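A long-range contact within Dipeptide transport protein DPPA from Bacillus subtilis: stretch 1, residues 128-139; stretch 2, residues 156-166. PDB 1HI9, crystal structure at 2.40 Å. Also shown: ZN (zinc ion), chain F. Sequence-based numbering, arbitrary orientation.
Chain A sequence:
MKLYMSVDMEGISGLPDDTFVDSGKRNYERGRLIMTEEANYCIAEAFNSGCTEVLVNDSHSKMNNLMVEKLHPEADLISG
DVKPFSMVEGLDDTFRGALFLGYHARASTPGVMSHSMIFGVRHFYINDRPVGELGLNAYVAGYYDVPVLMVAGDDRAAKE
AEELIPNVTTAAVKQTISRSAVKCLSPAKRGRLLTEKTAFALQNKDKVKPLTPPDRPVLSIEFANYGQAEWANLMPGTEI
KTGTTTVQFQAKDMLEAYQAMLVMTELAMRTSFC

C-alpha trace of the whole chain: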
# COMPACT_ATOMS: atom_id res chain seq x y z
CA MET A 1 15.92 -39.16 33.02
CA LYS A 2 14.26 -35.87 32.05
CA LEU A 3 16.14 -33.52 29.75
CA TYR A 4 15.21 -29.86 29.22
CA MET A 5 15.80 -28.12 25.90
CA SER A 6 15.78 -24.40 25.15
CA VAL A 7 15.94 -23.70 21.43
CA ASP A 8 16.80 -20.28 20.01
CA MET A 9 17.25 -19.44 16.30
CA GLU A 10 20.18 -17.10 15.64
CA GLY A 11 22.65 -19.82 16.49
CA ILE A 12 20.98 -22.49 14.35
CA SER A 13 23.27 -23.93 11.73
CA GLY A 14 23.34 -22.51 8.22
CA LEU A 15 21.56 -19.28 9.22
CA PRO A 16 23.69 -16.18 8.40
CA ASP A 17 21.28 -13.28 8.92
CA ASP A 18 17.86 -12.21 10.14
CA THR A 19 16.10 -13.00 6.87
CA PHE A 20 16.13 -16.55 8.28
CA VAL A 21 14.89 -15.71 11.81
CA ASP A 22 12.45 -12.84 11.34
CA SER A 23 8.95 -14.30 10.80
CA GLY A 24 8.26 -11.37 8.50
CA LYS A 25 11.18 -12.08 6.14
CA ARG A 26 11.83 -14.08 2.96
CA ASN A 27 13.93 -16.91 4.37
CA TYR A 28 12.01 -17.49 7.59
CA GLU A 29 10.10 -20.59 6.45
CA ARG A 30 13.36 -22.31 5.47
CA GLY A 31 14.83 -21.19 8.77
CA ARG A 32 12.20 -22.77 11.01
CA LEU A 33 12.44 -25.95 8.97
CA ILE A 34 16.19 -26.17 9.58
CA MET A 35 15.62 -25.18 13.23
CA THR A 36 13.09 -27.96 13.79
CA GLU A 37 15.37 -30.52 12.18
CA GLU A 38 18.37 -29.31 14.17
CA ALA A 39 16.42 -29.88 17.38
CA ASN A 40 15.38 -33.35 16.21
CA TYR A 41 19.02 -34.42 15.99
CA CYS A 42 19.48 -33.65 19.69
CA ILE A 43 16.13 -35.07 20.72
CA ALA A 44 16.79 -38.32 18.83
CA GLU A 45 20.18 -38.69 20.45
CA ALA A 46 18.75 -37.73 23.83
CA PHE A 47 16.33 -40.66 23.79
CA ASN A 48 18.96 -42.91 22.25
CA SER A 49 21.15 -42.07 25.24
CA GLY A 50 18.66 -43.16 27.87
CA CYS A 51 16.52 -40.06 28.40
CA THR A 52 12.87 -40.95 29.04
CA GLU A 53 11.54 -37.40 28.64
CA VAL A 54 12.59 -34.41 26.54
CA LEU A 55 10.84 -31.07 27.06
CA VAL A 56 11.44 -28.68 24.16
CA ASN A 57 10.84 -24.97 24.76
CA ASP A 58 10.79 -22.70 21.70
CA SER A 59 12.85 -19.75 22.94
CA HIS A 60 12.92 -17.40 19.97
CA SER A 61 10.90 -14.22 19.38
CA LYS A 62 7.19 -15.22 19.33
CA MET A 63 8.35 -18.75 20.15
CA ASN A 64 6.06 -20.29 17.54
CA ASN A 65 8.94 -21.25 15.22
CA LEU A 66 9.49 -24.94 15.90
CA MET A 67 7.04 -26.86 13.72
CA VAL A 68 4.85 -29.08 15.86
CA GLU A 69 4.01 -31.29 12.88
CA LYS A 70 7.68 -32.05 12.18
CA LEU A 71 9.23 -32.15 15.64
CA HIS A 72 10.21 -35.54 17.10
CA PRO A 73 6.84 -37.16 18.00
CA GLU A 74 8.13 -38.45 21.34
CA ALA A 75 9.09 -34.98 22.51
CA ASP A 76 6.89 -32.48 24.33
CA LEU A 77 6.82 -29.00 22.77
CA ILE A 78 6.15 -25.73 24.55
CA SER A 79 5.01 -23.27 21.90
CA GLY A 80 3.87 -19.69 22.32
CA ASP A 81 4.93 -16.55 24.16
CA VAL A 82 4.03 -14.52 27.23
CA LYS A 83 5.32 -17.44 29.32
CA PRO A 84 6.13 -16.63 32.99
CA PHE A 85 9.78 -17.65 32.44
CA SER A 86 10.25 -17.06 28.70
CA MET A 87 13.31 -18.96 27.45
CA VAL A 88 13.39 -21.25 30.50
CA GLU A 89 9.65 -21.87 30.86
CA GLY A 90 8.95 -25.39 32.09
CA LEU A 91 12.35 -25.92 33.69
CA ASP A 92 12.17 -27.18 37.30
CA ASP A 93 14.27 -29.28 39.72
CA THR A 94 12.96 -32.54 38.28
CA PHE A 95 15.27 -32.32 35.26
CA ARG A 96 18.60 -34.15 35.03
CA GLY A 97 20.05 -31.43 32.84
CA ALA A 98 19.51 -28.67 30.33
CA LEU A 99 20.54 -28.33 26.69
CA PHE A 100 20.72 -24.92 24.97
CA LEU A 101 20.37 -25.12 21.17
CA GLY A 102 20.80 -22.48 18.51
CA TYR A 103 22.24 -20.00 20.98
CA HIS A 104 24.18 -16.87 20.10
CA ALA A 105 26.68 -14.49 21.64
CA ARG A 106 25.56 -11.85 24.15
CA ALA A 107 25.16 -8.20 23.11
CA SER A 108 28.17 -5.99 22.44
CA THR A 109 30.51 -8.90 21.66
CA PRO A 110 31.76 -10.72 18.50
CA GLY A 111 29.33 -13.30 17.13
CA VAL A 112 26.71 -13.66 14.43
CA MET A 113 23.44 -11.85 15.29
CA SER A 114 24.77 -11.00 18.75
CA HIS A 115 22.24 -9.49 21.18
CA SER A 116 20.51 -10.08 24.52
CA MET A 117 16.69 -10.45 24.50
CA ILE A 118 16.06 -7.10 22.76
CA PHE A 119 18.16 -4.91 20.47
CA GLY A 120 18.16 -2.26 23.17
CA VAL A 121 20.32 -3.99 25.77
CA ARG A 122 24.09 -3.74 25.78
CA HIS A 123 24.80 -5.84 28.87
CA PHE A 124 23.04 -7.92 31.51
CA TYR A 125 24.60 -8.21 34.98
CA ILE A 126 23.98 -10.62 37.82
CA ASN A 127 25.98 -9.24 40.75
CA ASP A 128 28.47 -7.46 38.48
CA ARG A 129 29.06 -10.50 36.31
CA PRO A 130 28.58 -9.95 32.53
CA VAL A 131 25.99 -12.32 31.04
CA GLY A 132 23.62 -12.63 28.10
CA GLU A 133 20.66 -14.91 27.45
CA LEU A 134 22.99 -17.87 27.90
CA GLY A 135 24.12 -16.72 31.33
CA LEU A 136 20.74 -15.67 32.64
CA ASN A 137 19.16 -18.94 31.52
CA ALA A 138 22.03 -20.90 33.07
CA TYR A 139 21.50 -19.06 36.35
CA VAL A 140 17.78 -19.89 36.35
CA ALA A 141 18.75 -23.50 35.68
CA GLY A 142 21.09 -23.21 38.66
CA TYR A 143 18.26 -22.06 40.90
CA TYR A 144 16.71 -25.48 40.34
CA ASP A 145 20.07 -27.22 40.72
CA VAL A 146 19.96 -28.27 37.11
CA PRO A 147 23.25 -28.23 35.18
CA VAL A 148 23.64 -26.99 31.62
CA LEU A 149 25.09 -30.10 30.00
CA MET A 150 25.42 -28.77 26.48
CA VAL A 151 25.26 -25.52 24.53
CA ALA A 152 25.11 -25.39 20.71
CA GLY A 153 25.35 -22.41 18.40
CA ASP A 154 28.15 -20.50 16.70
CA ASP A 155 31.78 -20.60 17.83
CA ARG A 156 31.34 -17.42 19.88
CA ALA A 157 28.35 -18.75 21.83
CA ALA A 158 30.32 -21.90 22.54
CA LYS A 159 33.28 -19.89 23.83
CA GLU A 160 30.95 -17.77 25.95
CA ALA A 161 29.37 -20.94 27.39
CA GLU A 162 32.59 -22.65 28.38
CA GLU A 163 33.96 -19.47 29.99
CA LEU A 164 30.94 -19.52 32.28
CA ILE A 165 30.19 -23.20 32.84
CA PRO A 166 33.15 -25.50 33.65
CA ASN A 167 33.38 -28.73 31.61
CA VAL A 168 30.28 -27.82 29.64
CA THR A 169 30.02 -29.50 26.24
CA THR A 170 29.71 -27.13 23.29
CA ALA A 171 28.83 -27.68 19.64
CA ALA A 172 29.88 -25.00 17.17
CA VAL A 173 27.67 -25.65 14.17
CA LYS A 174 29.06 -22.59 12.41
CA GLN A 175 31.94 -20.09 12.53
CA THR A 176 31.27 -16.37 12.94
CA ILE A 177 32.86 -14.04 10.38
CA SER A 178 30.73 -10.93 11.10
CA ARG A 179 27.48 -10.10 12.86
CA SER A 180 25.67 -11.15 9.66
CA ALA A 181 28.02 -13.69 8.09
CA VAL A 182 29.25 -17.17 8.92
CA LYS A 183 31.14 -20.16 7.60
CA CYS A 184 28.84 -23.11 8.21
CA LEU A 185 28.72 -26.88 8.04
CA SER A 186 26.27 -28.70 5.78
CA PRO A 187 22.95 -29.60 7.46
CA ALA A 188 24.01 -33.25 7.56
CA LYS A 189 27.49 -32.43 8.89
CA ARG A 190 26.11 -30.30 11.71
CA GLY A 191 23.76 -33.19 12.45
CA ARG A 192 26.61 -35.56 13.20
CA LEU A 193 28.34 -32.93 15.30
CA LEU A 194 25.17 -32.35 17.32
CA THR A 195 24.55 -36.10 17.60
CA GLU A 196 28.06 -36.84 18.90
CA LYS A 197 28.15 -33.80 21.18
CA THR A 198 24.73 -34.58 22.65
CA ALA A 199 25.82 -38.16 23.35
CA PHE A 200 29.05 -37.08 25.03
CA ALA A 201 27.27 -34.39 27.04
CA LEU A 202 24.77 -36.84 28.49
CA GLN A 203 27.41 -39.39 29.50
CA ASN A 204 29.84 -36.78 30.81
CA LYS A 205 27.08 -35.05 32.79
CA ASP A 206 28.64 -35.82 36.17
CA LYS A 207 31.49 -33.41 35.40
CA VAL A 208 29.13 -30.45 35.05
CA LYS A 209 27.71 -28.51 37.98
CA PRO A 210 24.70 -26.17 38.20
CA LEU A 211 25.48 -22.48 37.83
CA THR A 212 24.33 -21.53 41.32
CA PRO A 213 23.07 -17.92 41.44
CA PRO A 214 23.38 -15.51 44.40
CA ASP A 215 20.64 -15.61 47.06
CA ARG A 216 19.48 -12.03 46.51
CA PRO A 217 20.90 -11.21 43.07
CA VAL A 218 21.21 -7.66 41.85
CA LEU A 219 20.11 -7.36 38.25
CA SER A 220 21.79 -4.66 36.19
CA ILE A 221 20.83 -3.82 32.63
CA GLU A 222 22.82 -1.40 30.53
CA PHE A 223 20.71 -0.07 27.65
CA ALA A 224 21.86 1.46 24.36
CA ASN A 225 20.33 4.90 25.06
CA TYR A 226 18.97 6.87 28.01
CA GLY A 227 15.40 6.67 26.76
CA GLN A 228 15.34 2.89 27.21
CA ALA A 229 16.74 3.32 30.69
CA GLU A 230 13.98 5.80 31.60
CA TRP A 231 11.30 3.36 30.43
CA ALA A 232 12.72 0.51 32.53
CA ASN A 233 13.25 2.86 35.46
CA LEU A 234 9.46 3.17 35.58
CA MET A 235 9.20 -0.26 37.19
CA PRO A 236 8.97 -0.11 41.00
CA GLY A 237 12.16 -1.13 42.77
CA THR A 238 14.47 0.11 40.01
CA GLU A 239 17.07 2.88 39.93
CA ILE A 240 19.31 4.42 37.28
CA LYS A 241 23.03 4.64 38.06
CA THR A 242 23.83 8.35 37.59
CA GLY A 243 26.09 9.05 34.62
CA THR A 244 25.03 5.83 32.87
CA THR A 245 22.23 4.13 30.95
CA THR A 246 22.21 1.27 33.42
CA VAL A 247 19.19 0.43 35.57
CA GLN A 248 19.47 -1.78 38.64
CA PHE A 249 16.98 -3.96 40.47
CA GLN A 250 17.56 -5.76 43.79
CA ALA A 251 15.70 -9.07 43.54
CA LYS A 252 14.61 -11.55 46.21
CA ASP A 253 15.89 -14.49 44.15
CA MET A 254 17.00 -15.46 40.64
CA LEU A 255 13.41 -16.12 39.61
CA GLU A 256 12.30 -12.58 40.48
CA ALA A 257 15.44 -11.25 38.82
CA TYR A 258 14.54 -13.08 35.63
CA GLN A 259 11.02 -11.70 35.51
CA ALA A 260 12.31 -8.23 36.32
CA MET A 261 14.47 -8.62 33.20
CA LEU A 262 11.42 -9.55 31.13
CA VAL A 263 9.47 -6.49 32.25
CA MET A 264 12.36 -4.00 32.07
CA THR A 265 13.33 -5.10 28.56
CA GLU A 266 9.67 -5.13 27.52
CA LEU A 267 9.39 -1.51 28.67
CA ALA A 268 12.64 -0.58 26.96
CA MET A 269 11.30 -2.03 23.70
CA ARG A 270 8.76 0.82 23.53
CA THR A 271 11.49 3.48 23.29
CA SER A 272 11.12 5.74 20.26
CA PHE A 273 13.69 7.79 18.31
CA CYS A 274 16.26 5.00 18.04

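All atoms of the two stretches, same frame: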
# COMPACT_ATOMS: atom_id res chain seq x y z
N ASP A 128 27.27 -7.91 39.18
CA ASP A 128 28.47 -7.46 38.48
C ASP A 128 29.09 -8.42 37.46
O ASP A 128 30.10 -8.09 36.84
CB ASP A 128 29.54 -7.04 39.49
CG ASP A 128 29.11 -5.85 40.34
OD1 ASP A 128 28.58 -4.87 39.75
OD2 ASP A 128 29.29 -5.89 41.57
N ARG A 129 28.51 -9.60 37.29
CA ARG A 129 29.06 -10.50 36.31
C ARG A 129 28.35 -10.40 34.96
O ARG A 129 27.14 -10.62 34.86
CB ARG A 129 29.01 -11.95 36.78
CG ARG A 129 29.56 -12.88 35.71
CD ARG A 129 29.99 -14.22 36.23
NE ARG A 129 30.76 -14.93 35.22
CZ ARG A 129 31.39 -16.08 35.43
NH1 ARG A 129 31.33 -16.66 36.63
NH2 ARG A 129 32.08 -16.64 34.45
N PRO A 130 29.11 -10.09 33.89
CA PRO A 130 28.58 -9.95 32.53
C PRO A 130 27.94 -11.24 32.01
O PRO A 130 28.58 -12.28 32.00
CB PRO A 130 29.81 -9.58 31.71
CG PRO A 130 30.68 -8.88 32.69
CD PRO A 130 30.54 -9.73 33.92
N VAL A 131 26.67 -11.16 31.61
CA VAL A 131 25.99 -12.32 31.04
C VAL A 131 24.97 -11.92 29.97
O VAL A 131 24.52 -10.77 29.91
CB VAL A 131 25.24 -13.15 32.11
CG1 VAL A 131 26.23 -13.70 33.13
CG2 VAL A 131 24.17 -12.29 32.79
N GLY A 132 24.61 -12.87 29.13
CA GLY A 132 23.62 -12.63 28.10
C GLY A 132 22.51 -13.62 28.36
O GLY A 132 22.33 -14.08 29.50
N GLU A 133 21.75 -13.95 27.32
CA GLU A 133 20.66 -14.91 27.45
C GLU A 133 21.21 -16.22 28.01
O GLU A 133 20.62 -16.83 28.91
CB GLU A 133 20.03 -15.18 26.08
CG GLU A 133 19.18 -14.04 25.56
CD GLU A 133 18.86 -14.17 24.08
OE1 GLU A 133 18.56 -15.29 23.63
OE2 GLU A 133 18.90 -13.14 23.37
N LEU A 134 22.35 -16.64 27.48
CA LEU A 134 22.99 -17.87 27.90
C LEU A 134 23.22 -17.89 29.41
O LEU A 134 22.84 -18.84 30.09
CB LEU A 134 24.31 -18.02 27.16
CG LEU A 134 24.92 -19.42 27.14
CD1 LEU A 134 25.89 -19.52 25.97
CD2 LEU A 134 25.60 -19.69 28.46
N GLY A 135 23.83 -16.82 29.91
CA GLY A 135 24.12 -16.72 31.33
C GLY A 135 22.89 -16.66 32.18
O GLY A 135 22.77 -17.42 33.14
N LEU A 136 21.96 -15.77 31.86
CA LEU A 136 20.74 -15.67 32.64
C LEU A 136 19.99 -17.00 32.68
O LEU A 136 19.53 -17.41 33.74
CB LEU A 136 19.80 -14.60 32.07
CG LEU A 136 20.13 -13.13 32.36
CD1 LEU A 136 19.02 -12.25 31.77
CD2 LEU A 136 20.24 -12.89 33.86
N ASN A 137 19.88 -17.67 31.54
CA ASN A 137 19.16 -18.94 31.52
C ASN A 137 19.91 -20.01 32.33
O ASN A 137 19.28 -20.86 32.98
CB ASN A 137 18.93 -19.42 30.08
CG ASN A 137 18.13 -18.42 29.25
OD1 ASN A 137 17.45 -17.54 29.79
ND2 ASN A 137 18.20 -18.55 27.94
N ALA A 138 21.24 -19.95 32.32
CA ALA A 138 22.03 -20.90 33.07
C ALA A 138 21.80 -20.67 34.56
O ALA A 138 21.65 -21.62 35.33
CB ALA A 138 23.51 -20.75 32.73
N TYR A 139 21.73 -19.40 34.96
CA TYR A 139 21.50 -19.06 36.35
C TYR A 139 20.13 -19.53 36.82
O TYR A 139 19.98 -19.98 37.96
CB TYR A 139 21.63 -17.55 36.57
CG TYR A 139 23.03 -17.09 36.87
CD1 TYR A 139 23.55 -15.94 36.27
CD2 TYR A 139 23.85 -17.80 37.75
CE1 TYR A 139 24.84 -15.51 36.54
CE2 TYR A 139 25.15 -17.37 38.03
CZ TYR A 139 25.64 -16.22 37.42
OH TYR A 139 26.92 -15.78 37.68
N ARG A 156 31.30 -18.41 18.81
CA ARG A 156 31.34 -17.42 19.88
C ARG A 156 30.43 -17.76 21.06
O ARG A 156 30.75 -17.46 22.21
CB ARG A 156 30.98 -16.02 19.37
CG ARG A 156 31.87 -15.49 18.25
CD ARG A 156 33.36 -15.73 18.45
NE ARG A 156 33.93 -15.08 19.61
CZ ARG A 156 35.10 -14.44 19.66
NH1 ARG A 156 35.89 -14.32 18.60
NH2 ARG A 156 35.46 -13.93 20.83
N ALA A 157 29.29 -18.37 20.77
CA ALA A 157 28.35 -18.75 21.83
C ALA A 157 28.98 -19.89 22.61
O ALA A 157 28.83 -19.97 23.83
CB ALA A 157 27.02 -19.19 21.24
N ALA A 158 29.68 -20.76 21.90
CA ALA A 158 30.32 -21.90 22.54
C ALA A 158 31.40 -21.41 23.50
O ALA A 158 31.49 -21.87 24.63
CB ALA A 158 30.94 -22.81 21.48
N LYS A 159 32.20 -20.46 23.04
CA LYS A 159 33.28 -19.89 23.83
C LYS A 159 32.70 -19.21 25.06
O LYS A 159 33.23 -19.34 26.17
CB LYS A 159 34.05 -18.87 22.99
CG LYS A 159 35.43 -18.51 23.52
CD LYS A 159 36.35 -19.74 23.51
CE LYS A 159 37.82 -19.36 23.74
NZ LYS A 159 38.35 -18.51 22.63
N GLU A 160 31.61 -18.48 24.86
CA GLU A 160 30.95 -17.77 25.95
C GLU A 160 30.43 -18.79 26.98
O GLU A 160 30.56 -18.57 28.19
CB GLU A 160 29.80 -16.91 25.39
CG GLU A 160 28.92 -16.25 26.43
CD GLU A 160 27.88 -15.31 25.80
OE1 GLU A 160 26.87 -14.99 26.47
OE2 GLU A 160 28.06 -14.88 24.63
N ALA A 161 29.89 -19.90 26.50
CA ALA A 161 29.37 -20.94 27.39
C ALA A 161 30.46 -21.56 28.26
O ALA A 161 30.34 -21.60 29.48
CB ALA A 161 28.69 -22.02 26.58
N GLU A 162 31.52 -22.02 27.63
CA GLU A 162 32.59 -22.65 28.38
C GLU A 162 33.35 -21.73 29.34
O GLU A 162 33.98 -22.20 30.28
CB GLU A 162 33.55 -23.37 27.42
CG GLU A 162 33.92 -22.59 26.20
CD GLU A 162 34.51 -23.49 25.11
OE1 GLU A 162 33.86 -24.48 24.73
OE2 GLU A 162 35.62 -23.18 24.62
N GLU A 163 33.29 -20.42 29.11
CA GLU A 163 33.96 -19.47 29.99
C GLU A 163 33.10 -19.20 31.21
O GLU A 163 33.54 -18.54 32.15
CB GLU A 163 34.24 -18.16 29.27
CG GLU A 163 35.29 -18.27 28.18
CD GLU A 163 35.66 -16.93 27.56
OE1 GLU A 163 36.54 -16.91 26.67
OE2 GLU A 163 35.08 -15.90 27.97
N LEU A 164 31.87 -19.71 31.19
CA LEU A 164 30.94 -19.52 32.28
C LEU A 164 30.64 -20.82 33.02
O LEU A 164 30.56 -20.84 34.24
CB LEU A 164 29.63 -18.93 31.74
CG LEU A 164 28.53 -18.69 32.78
CD1 LEU A 164 28.89 -17.50 33.63
CD2 LEU A 164 27.21 -18.46 32.08
N ILE A 165 30.50 -21.90 32.26
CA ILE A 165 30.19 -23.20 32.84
C ILE A 165 31.33 -24.20 32.64
O ILE A 165 31.59 -24.66 31.52
CB ILE A 165 28.93 -23.80 32.19
CG1 ILE A 165 27.79 -22.77 32.22
CG2 ILE A 165 28.52 -25.08 32.91
CD1 ILE A 165 26.57 -23.18 31.42
N PRO A 166 32.03 -24.55 33.72
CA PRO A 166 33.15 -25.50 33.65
C PRO A 166 32.77 -26.89 33.12
O PRO A 166 31.76 -27.47 33.53
CB PRO A 166 33.64 -25.55 35.09
CG PRO A 166 33.30 -24.17 35.62
CD PRO A 166 31.91 -23.97 35.07
ZN ZN F . 18.54 -15.21 21.66
O HOH W 1 25.94 -15.39 28.99
O HOH W 2 16.87 -13.96 21.33

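The contact is mainly apolar, and its rule is that two leucines do the filling while small residues make the room. Helix 133-139 and helix 156-162 run at 41° to one another, their axes 10.3 Å apart at closest approach, and the two stretches bury 426 Å² between them. Leu134 and Leu164 contribute the largest shares, and both send their CA-to-CB bonds toward the opposing stretch. Leu134, with chi1 and chi2 both t, brings CD1 to 3.8 Å from Ala161 CB and to 3.7 Å from the backbone oxygen Ala157 O. Alanine suits positions 157 and 161, one helical turn apart, because its short side chain leaves the leucine close to the helix backbone. The other methyl, Leu134 CD2, meets Leu164 CD2 at 4.1 Å.

Leu164 N and Ile165 N both bond to Ala161 O, at 3.0 and 2.8 Å. The t, p side chain of Leu164 points toward the first stretch and sets CD2 against helix 133-139. Its CD2 packs 3.6 Å from Gly135 CA and 4.4 Å from Ala138 CB, so glycine offers bare backbone as a packing surface. Gly135 is also tight on its own side: an ideal CB there would lie only 2.4 Å from Val131 CB, a clash within the first stretch itself. Ala138, a turn further on, points toward the second stretch and also receives Ile165 CD1 at 4.1 Å from its CB. Ile165 starts out sideways, but its m, t conformation brings the end of the side chain nearer, so a small methyl meets a longer reaching one.

The polar part of the contact is organised around a water. Glu160 is extended, with chi1 and chi2 both t, and points toward the first stretch, where the start of helix 133-139 presents backbone NH groups. Its OE1 stays 4.1 Å from Gly132 N, and water 1 fills the gap: it donates to Glu160 OE1 at 2.7 Å and accepts from Gly132 N at 2.9 Å and, weakly, from Gly135 N at 2.7 Å. No clear direct hydrogen bond joins the stretches. A carboxylate suits this place because it can accept from the water while the water accepts from the amides. Gly132 occupies the N-cap position, and the aliphatic Leu134 CB lies 4.0 Å from Glu160 OE1.

At the exposed margin, Arg129 covers the leucine. Its chi1 to chi3 are all t, carrying the guanidinium out so that one face lies over Leu164 CD1, 3.4 Å from Arg129 CZ. Near the edge of the group, Arg129 NH2 comes within 3.3 Å of Glu163 O. Arginine fits such a border well: a flat face can rest on a methyl while the NH groups at its rim remain available to polar surroundings.

Glu133 turns to other work, binding the zinc ion through OE1 at 2.0 Å, on the same helix that supplies Leu134 to the contact.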